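Local coordinates for MaoC domain protein dehydratase (Chloroflexus aurantiacus, PDB 4E3E) that catalyses the reversible dehydration of beta-methylmalyl-CoA to mesaconyl-CoA, a step of the glyoxylate assimilation cycle, at the interface of chains A and B. Sequence-based numbering; all coordinates share one arbitrary frame. Chains: chain A/B, MaoC domain protein dehydratase.

Contacts 2 and 3 are neighbours, with the centres of their C-alpha atoms about 8 Å apart, and they share A:Met219, B:Thr212 and B:Glu214. Contact 1 stands apart, its C-alpha centre about 25 Å from that of contact 2 and 21 Å from that of contact 3. Chains A and B thus touch in at least two separated regions, which should resist rocking of one subunit on the other. The protein is a homodimer, yet the deposited assembly holds three copies and the A-B interface is not an exact two-fold; the structure alone does not show that this pairing is the one in solution.

Contact 1: the interface of chains A and B. Residues chain A 22-25; chain B 188-191.
A:Thr24 and B:His189 form a direct hydrogen bond, the amide N of A:Thr24 donating to the carbonyl O of B:His189 at 2.8 Å. The bond is nearly straight, 175° at the hydrogen, and falls on a lone pair in the carbonyl plane. B:His189 lies near the end of helix 187-190, where a carbonyl has no following helical turn to bond and suits an outside donor.

A water adds a further polar link. It lies 2.7 Å from the hydroxyl OG1 of A:Thr24 and also touches the carbonyl oxygens of B:His189 and, at 3.1 Å, B:Ala190, so threonine, whose hydroxyl can reach the water, suits the position.

Apolar packing flanks the bonds. The methyl CB of A:Ala23 rests 3.6 Å from CA of B:Gly191; glycine suits that spot, which has a positive phi of 113° and brings no side chain against the methyl. The ring of A:Pro25 meets the imidazole of B:His189 obliquely, its CG 3.8 Å from ND1, and its CD is 3.8 Å from CB of B:His189. With CG set beside the backbone N (chi1 -78°), the histidine ring turns toward the proline. A glycine in place of A:Pro25 would probably leave the imidazole without this packing partner and freer to turn.

The patch pins the loop between strands 19-21 and 26-27 of one subunit to the end of a short helix of the other, and probably contributes to subunit association.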
loop_
_atom_site.group_PDB
_atom_site.type_symbol
_atom_site.label_atom_id
_atom_site.label_comp_id
_atom_site.label_asym_id
_atom_site.label_seq_id
_atom_site.Cartn_x
_atom_site.Cartn_y
_atom_site.Cartn_z
ATOM N N HIS A 22 3.672 25.871 -6.331
ATOM C CA HIS A 22 4.106 24.767 -5.527
ATOM C C HIS A 22 4.970 23.757 -6.219
ATOM O O HIS A 22 4.845 23.517 -7.395
ATOM C CB HIS A 22 2.912 24.099 -4.855
ATOM C CG HIS A 22 2.046 25.043 -4.072
ATOM N ND1 HIS A 22 2.462 25.639 -2.981
ATOM C CD2 HIS A 22 0.773 25.482 -4.281
ATOM C CE1 HIS A 22 1.512 26.405 -2.501
ATOM N NE2 HIS A 22 0.479 26.317 -3.293
ATOM N N ALA A 23 5.813 23.108 -5.458
ATOM C CA ALA A 23 6.675 22.074 -5.960
ATOM C C ALA A 23 5.979 20.748 -6.217
ATOM O O ALA A 23 4.881 20.539 -5.808
ATOM C CB ALA A 23 7.830 21.878 -5.016
ATOM N N THR A 24 6.679 19.846 -6.867
ATOM C CA THR A 24 6.255 18.479 -6.974
ATOM C C THR A 24 4.978 18.177 -7.680
ATOM O O THR A 24 4.073 17.657 -7.124
ATOM C CB THR A 24 6.142 17.853 -5.575
ATOM O OG1 THR A 24 7.113 18.427 -4.743
ATOM C CG2 THR A 24 6.345 16.399 -5.631
ATOM N N PRO A 25 4.937 18.482 -8.953
ATOM C CA PRO A 25 3.840 18.056 -9.790
ATOM C C PRO A 25 3.759 16.543 -9.795
ATOM O O PRO A 25 4.735 15.873 -9.679
ATOM C CB PRO A 25 4.220 18.579 -11.152
ATOM C CG PRO A 25 5.653 18.758 -11.112
ATOM C CD PRO A 25 6.026 19.066 -9.712
ATOM N N ALA B 188 10.574 26.045 -9.451
ATOM C CA ALA B 188 9.448 25.987 -8.517
ATOM C C ALA B 188 8.921 24.555 -8.433
ATOM O O ALA B 188 8.648 24.056 -7.340
ATOM C CB ALA B 188 8.345 26.953 -8.934
ATOM N N HIS B 189 8.796 23.887 -9.576
ATOM C CA HIS B 189 8.361 22.485 -9.576
ATOM C C HIS B 189 9.370 21.585 -8.907
ATOM O O HIS B 189 8.983 20.678 -8.176
ATOM C CB HIS B 189 8.063 22.006 -11.003
ATOM C CG HIS B 189 6.728 22.477 -11.540
ATOM N ND1 HIS B 189 6.270 22.114 -12.759
ATOM C CD2 HIS B 189 5.734 23.274 -10.966
ATOM C CE1 HIS B 189 5.057 22.668 -12.964
ATOM N NE2 HIS B 189 4.728 23.376 -11.866
ATOM N N ALA B 190 10.670 21.819 -9.133
ATOM C CA ALA B 190 11.692 20.986 -8.517
ATOM C C ALA B 190 11.676 21.160 -6.998
ATOM O O ALA B 190 11.836 20.197 -6.263
ATOM C CB ALA B 190 13.063 21.299 -9.075
ATOM N N GLY B 191 11.478 22.395 -6.542
ATOM C CA GLY B 191 11.339 22.661 -5.124
ATOM C C GLY B 191 12.462 23.465 -4.493
ATOM O O GLY B 191 12.461 23.669 -3.282
HETATM O O HOH W 1 9.414 18.267 -6.185
#

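Contact 2: the interface of chains A and B. Residues chain A 219, 233-236, 246; chain B 212, 214.
B:Thr212 grips the backbone of chain A with both its amide and its hydroxyl. Its N donates to the carbonyl O of A:Phe233 at 3.0 Å, tilted from the carbonyl plane, and its OG1 donates to the same oxygen at 3.2 Å, in that plane and on a lone pair. OG1 in turn accepts from the amide N of A:Leu235 at 2.8 Å, so the hydroxyl is both donor and acceptor, a double role that suits threonine. The side-chain torsion, chi1 -54°, sets OG1 beside its own backbone N and lets the two converge on one carbonyl.

The second grip is a salt bridge. A:Arg246 points NH1 and NH2 end-on at OE2 of B:Glu214, at 2.9 Å and 2.8 Å respectively. The carboxylate oxygen lies in the guanidinium plane, yet both nitrogens reach it from one face of the carboxylate, and the two planes stand 41° apart.

Farther out, CB of A:Leu235 packs over one guanidinium face, 3.7 Å above its plane and toward the rim, restricting how the group can turn. The side chains of A:Met219, a selenomethionine, and B:Glu214 cross at about a right angle, SE coming 4.0 Å from CG of the glutamate.

This patch of the A-B interface probably helps to join the subunits. It sets the start of helix 235-238 of chain A, whose N-terminus B:Thr212 may help to cap, against strand 211-212 and the turn before helix 215-224 of chain B.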
loop_
_atom_site.group_PDB
_atom_site.type_symbol
_atom_site.label_atom_id
_atom_site.label_comp_id
_atom_site.label_asym_id
_atom_site.label_seq_id
_atom_site.Cartn_x
_atom_site.Cartn_y
_atom_site.Cartn_z
HETATM N N MSE A 219 -0.625 7.632 8.071
HETATM C CA MSE A 219 0.720 8.066 7.593
HETATM C C MSE A 219 0.866 7.675 6.163
HETATM O O MSE A 219 1.357 8.469 5.334
HETATM C CB MSE A 219 1.879 7.469 8.403
HETATM C CG MSE A 219 1.873 8.098 9.798
HETATM SE SE MSE A 219 3.334 7.217 10.791
HETATM C CE MSE A 219 4.967 7.902 9.898
ATOM N N PHE A 233 3.415 12.883 11.589
ATOM C CA PHE A 233 4.510 11.923 11.402
ATOM C C PHE A 233 5.401 11.654 12.597
ATOM O O PHE A 233 5.958 10.557 12.715
ATOM C CB PHE A 233 5.392 12.354 10.227
ATOM C CG PHE A 233 4.690 12.310 8.898
ATOM C CD1 PHE A 233 4.462 11.100 8.262
ATOM C CD2 PHE A 233 4.252 13.479 8.293
ATOM C CE1 PHE A 233 3.811 11.055 7.033
ATOM C CE2 PHE A 233 3.602 13.451 7.064
ATOM C CZ PHE A 233 3.380 12.232 6.433
ATOM N N ASN A 234 5.540 12.653 13.466
ATOM C CA ASN A 234 6.629 12.705 14.422
ATOM C C ASN A 234 6.182 12.456 15.846
ATOM O O ASN A 234 5.771 13.379 16.558
ATOM C CB ASN A 234 7.351 14.058 14.319
ATOM C CG ASN A 234 8.689 14.064 15.030
ATOM O OD1 ASN A 234 8.857 13.412 16.063
ATOM N ND2 ASN A 234 9.652 14.811 14.482
ATOM N N LEU A 235 6.298 11.203 16.263
ATOM C CA LEU A 235 5.924 10.815 17.615
ATOM C C LEU A 235 6.895 11.399 18.633
ATOM O O LEU A 235 6.482 11.776 19.725
ATOM C CB LEU A 235 5.847 9.290 17.752
ATOM C CG LEU A 235 5.408 8.730 19.119
ATOM C CD1 LEU A 235 4.039 9.266 19.533
ATOM C CD2 LEU A 235 5.425 7.201 19.113
ATOM N N HIS A 236 8.177 11.463 18.268
ATOM C CA HIS A 236 9.219 12.025 19.129
ATOM C C HIS A 236 8.827 13.410 19.581
ATOM O O HIS A 236 8.951 13.742 20.765
ATOM C CB HIS A 236 10.568 12.029 18.399
ATOM C CG HIS A 236 11.712 12.600 19.202
ATOM N ND1 HIS A 236 11.941 12.262 20.489
ATOM C CD2 HIS A 236 12.721 13.486 18.843
ATOM C CE1 HIS A 236 13.031 12.915 20.938
ATOM N NE2 HIS A 236 13.510 13.660 19.924
ATOM N N ARG A 246 0.407 11.642 17.549
ATOM C CA ARG A 246 0.274 12.200 16.198
ATOM C C ARG A 246 -1.189 12.461 15.872
ATOM O O ARG A 246 -2.071 11.758 16.369
ATOM C CB ARG A 246 0.888 11.243 15.180
ATOM C CG ARG A 246 2.407 11.133 15.280
ATOM C CD ARG A 246 2.923 9.859 14.617
ATOM N NE ARG A 246 2.771 8.700 15.505
ATOM C CZ ARG A 246 3.139 7.448 15.215
ATOM N NH1 ARG A 246 2.949 6.496 16.125
ATOM N NH2 ARG A 246 3.687 7.139 14.032
ATOM N N THR B 212 8.285 8.785 12.297
ATOM C CA THR B 212 8.236 7.601 13.156
ATOM C C THR B 212 7.920 6.346 12.338
ATOM O O THR B 212 7.011 6.353 11.507
ATOM C CB THR B 212 7.218 7.802 14.284
ATOM O OG1 THR B 212 7.545 9.011 14.968
ATOM C CG2 THR B 212 7.229 6.643 15.283
ATOM N N GLU B 214 6.507 2.668 11.740
ATOM C CA GLU B 214 5.479 1.724 12.214
ATOM C C GLU B 214 5.856 0.299 11.779
ATOM O O GLU B 214 6.542 0.127 10.772
ATOM C CB GLU B 214 4.086 2.124 11.675
ATOM C CG GLU B 214 3.547 3.443 12.226
ATOM C CD GLU B 214 3.428 3.427 13.758
ATOM O OE1 GLU B 214 2.882 2.448 14.315
ATOM O OE2 GLU B 214 3.869 4.397 14.423
#

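Contact 3: the interface of chains A and B. Residues chain A 219, 223; chain B 39-40, 211-212, 214, 217, 256.
NH2 of A:Arg223 is bonded to water 2 and water 3, which link it to polar groups of chain B. Water 2 lies 2.7 Å from NH2 and 2.8 Å from the carboxylate oxygen OE2 of B:Glu217. Water 3 sits 3.1 Å from NH2, also meets NE, and lies 2.7 Å from the carbonyl O of B:Tyr40. A long salt bridge runs alongside, with NH1 3.6 Å from OE1 of B:Glu217; the guanidinium and carboxylate planes are turned 77° apart, so the pair does not meet as a flat fork.

Arginine suits this place because its side chain, extended from CG to NE (chi2 165°, chi3 163°), reaches across to chain B and offers a flat group with several N-H donors. The carbonyl O of B:Leu39 lies over one face of the guanidinium, 3.2 Å above its plane and toward the rim. CG2 of B:Val211 meets the edge, and CD2 of B:Leu256 comes 3.6 Å from NH2.

Behind the first shell, the amide N of B:Glu214 donates to OE1 of B:Glu217 at 3.0 Å, steadying the carboxylate like half of a helix capping box.

In this interface patch, which probably helps to join the subunits, A:Arg223 near the end of helix 215-224 packs among residues of helix 30-40, strand 211-212, helix 250-265 and the start of helix 215-224 of chain B.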
loop_
_atom_site.group_PDB
_atom_site.type_symbol
_atom_site.label_atom_id
_atom_site.label_comp_id
_atom_site.label_asym_id
_atom_site.label_seq_id
_atom_site.Cartn_x
_atom_site.Cartn_y
_atom_site.Cartn_z
HETATM N N MSE A 219 -0.625 7.632 8.071
HETATM C CA MSE A 219 0.720 8.066 7.593
HETATM C C MSE A 219 0.866 7.675 6.163
HETATM O O MSE A 219 1.357 8.469 5.334
HETATM C CB MSE A 219 1.879 7.469 8.403
HETATM C CG MSE A 219 1.873 8.098 9.798
HETATM SE SE MSE A 219 3.334 7.217 10.791
HETATM C CE MSE A 219 4.967 7.902 9.898
ATOM N N ARG A 223 1.466 10.301 3.083
ATOM C CA ARG A 223 2.637 10.203 2.182
ATOM C C ARG A 223 2.234 10.055 0.727
ATOM O O ARG A 223 2.920 10.578 -0.179
ATOM C CB ARG A 223 3.570 9.058 2.597
ATOM C CG ARG A 223 4.434 9.395 3.812
ATOM C CD ARG A 223 5.072 8.150 4.408
ATOM N NE ARG A 223 6.180 8.503 5.279
ATOM C CZ ARG A 223 6.591 7.797 6.329
ATOM N NH1 ARG A 223 5.983 6.662 6.672
ATOM N NH2 ARG A 223 7.624 8.240 7.043
ATOM N N LEU B 39 5.223 4.939 1.188
ATOM C CA LEU B 39 5.990 4.403 2.298
ATOM C C LEU B 39 7.088 5.384 2.737
ATOM O O LEU B 39 7.450 5.424 3.922
ATOM C CB LEU B 39 6.567 3.035 1.919
ATOM C CG LEU B 39 5.555 1.883 1.833
ATOM C CD1 LEU B 39 6.204 0.764 1.014
ATOM C CD2 LEU B 39 5.206 1.419 3.251
ATOM N N TYR B 40 7.609 6.188 1.796
ATOM C CA TYR B 40 8.679 7.126 2.176
ATOM C C TYR B 40 8.343 8.603 1.992
ATOM O O TYR B 40 9.005 9.460 2.573
ATOM C CB TYR B 40 10.013 6.767 1.503
ATOM C CG TYR B 40 10.419 5.332 1.764
ATOM C CD1 TYR B 40 11.009 4.965 2.975
ATOM C CD2 TYR B 40 10.170 4.332 0.821
ATOM C CE1 TYR B 40 11.372 3.655 3.230
ATOM C CE2 TYR B 40 10.522 3.007 1.070
ATOM C CZ TYR B 40 11.128 2.678 2.275
ATOM O OH TYR B 40 11.478 1.371 2.541
ATOM N N VAL B 211 10.452 11.386 11.256
ATOM C CA VAL B 211 9.340 10.477 10.935
ATOM C C VAL B 211 9.424 9.185 11.735
ATOM O O VAL B 211 10.499 8.565 11.845
ATOM C CB VAL B 211 9.214 10.174 9.417
ATOM C CG1 VAL B 211 8.907 11.452 8.649
ATOM C CG2 VAL B 211 10.459 9.473 8.857
ATOM N N THR B 212 8.285 8.785 12.297
ATOM C CA THR B 212 8.236 7.601 13.156
ATOM C C THR B 212 7.920 6.346 12.338
ATOM O O THR B 212 7.011 6.353 11.507
ATOM C CB THR B 212 7.218 7.802 14.284
ATOM O OG1 THR B 212 7.545 9.011 14.968
ATOM C CG2 THR B 212 7.229 6.643 15.283
ATOM N N GLU B 214 6.507 2.668 11.740
ATOM C CA GLU B 214 5.479 1.724 12.214
ATOM C C GLU B 214 5.856 0.299 11.779
ATOM O O GLU B 214 6.542 0.127 10.772
ATOM C CB GLU B 214 4.086 2.124 11.675
ATOM C CG GLU B 214 3.547 3.443 12.226
ATOM C CD GLU B 214 3.428 3.427 13.758
ATOM O OE1 GLU B 214 2.882 2.448 14.315
ATOM O OE2 GLU B 214 3.869 4.397 14.423
ATOM N N GLU B 217 4.596 -0.577 8.383
ATOM C CA GLU B 217 5.279 0.218 7.374
ATOM C C GLU B 217 6.573 -0.442 6.873
ATOM O O GLU B 217 6.745 -0.619 5.661
ATOM C CB GLU B 217 5.516 1.642 7.874
ATOM C CG GLU B 217 6.579 2.465 7.159
ATOM C CD GLU B 217 7.177 3.514 8.106
ATOM O OE1 GLU B 217 6.469 3.955 9.047
ATOM O OE2 GLU B 217 8.360 3.893 7.928
ATOM N N LEU B 256 14.200 6.405 3.889
ATOM C CA LEU B 256 13.678 7.501 4.666
ATOM C C LEU B 256 14.627 8.718 4.659
ATOM O O LEU B 256 14.183 9.856 4.451
ATOM C CB LEU B 256 13.416 7.049 6.129
ATOM C CG LEU B 256 12.194 6.121 6.362
ATOM C CD1 LEU B 256 12.220 5.524 7.762
ATOM C CD2 LEU B 256 10.867 6.851 6.145
HETATM O O HOH W 2 8.384 6.456 8.934
HETATM O O HOH W 3 8.742 10.364 5.087
#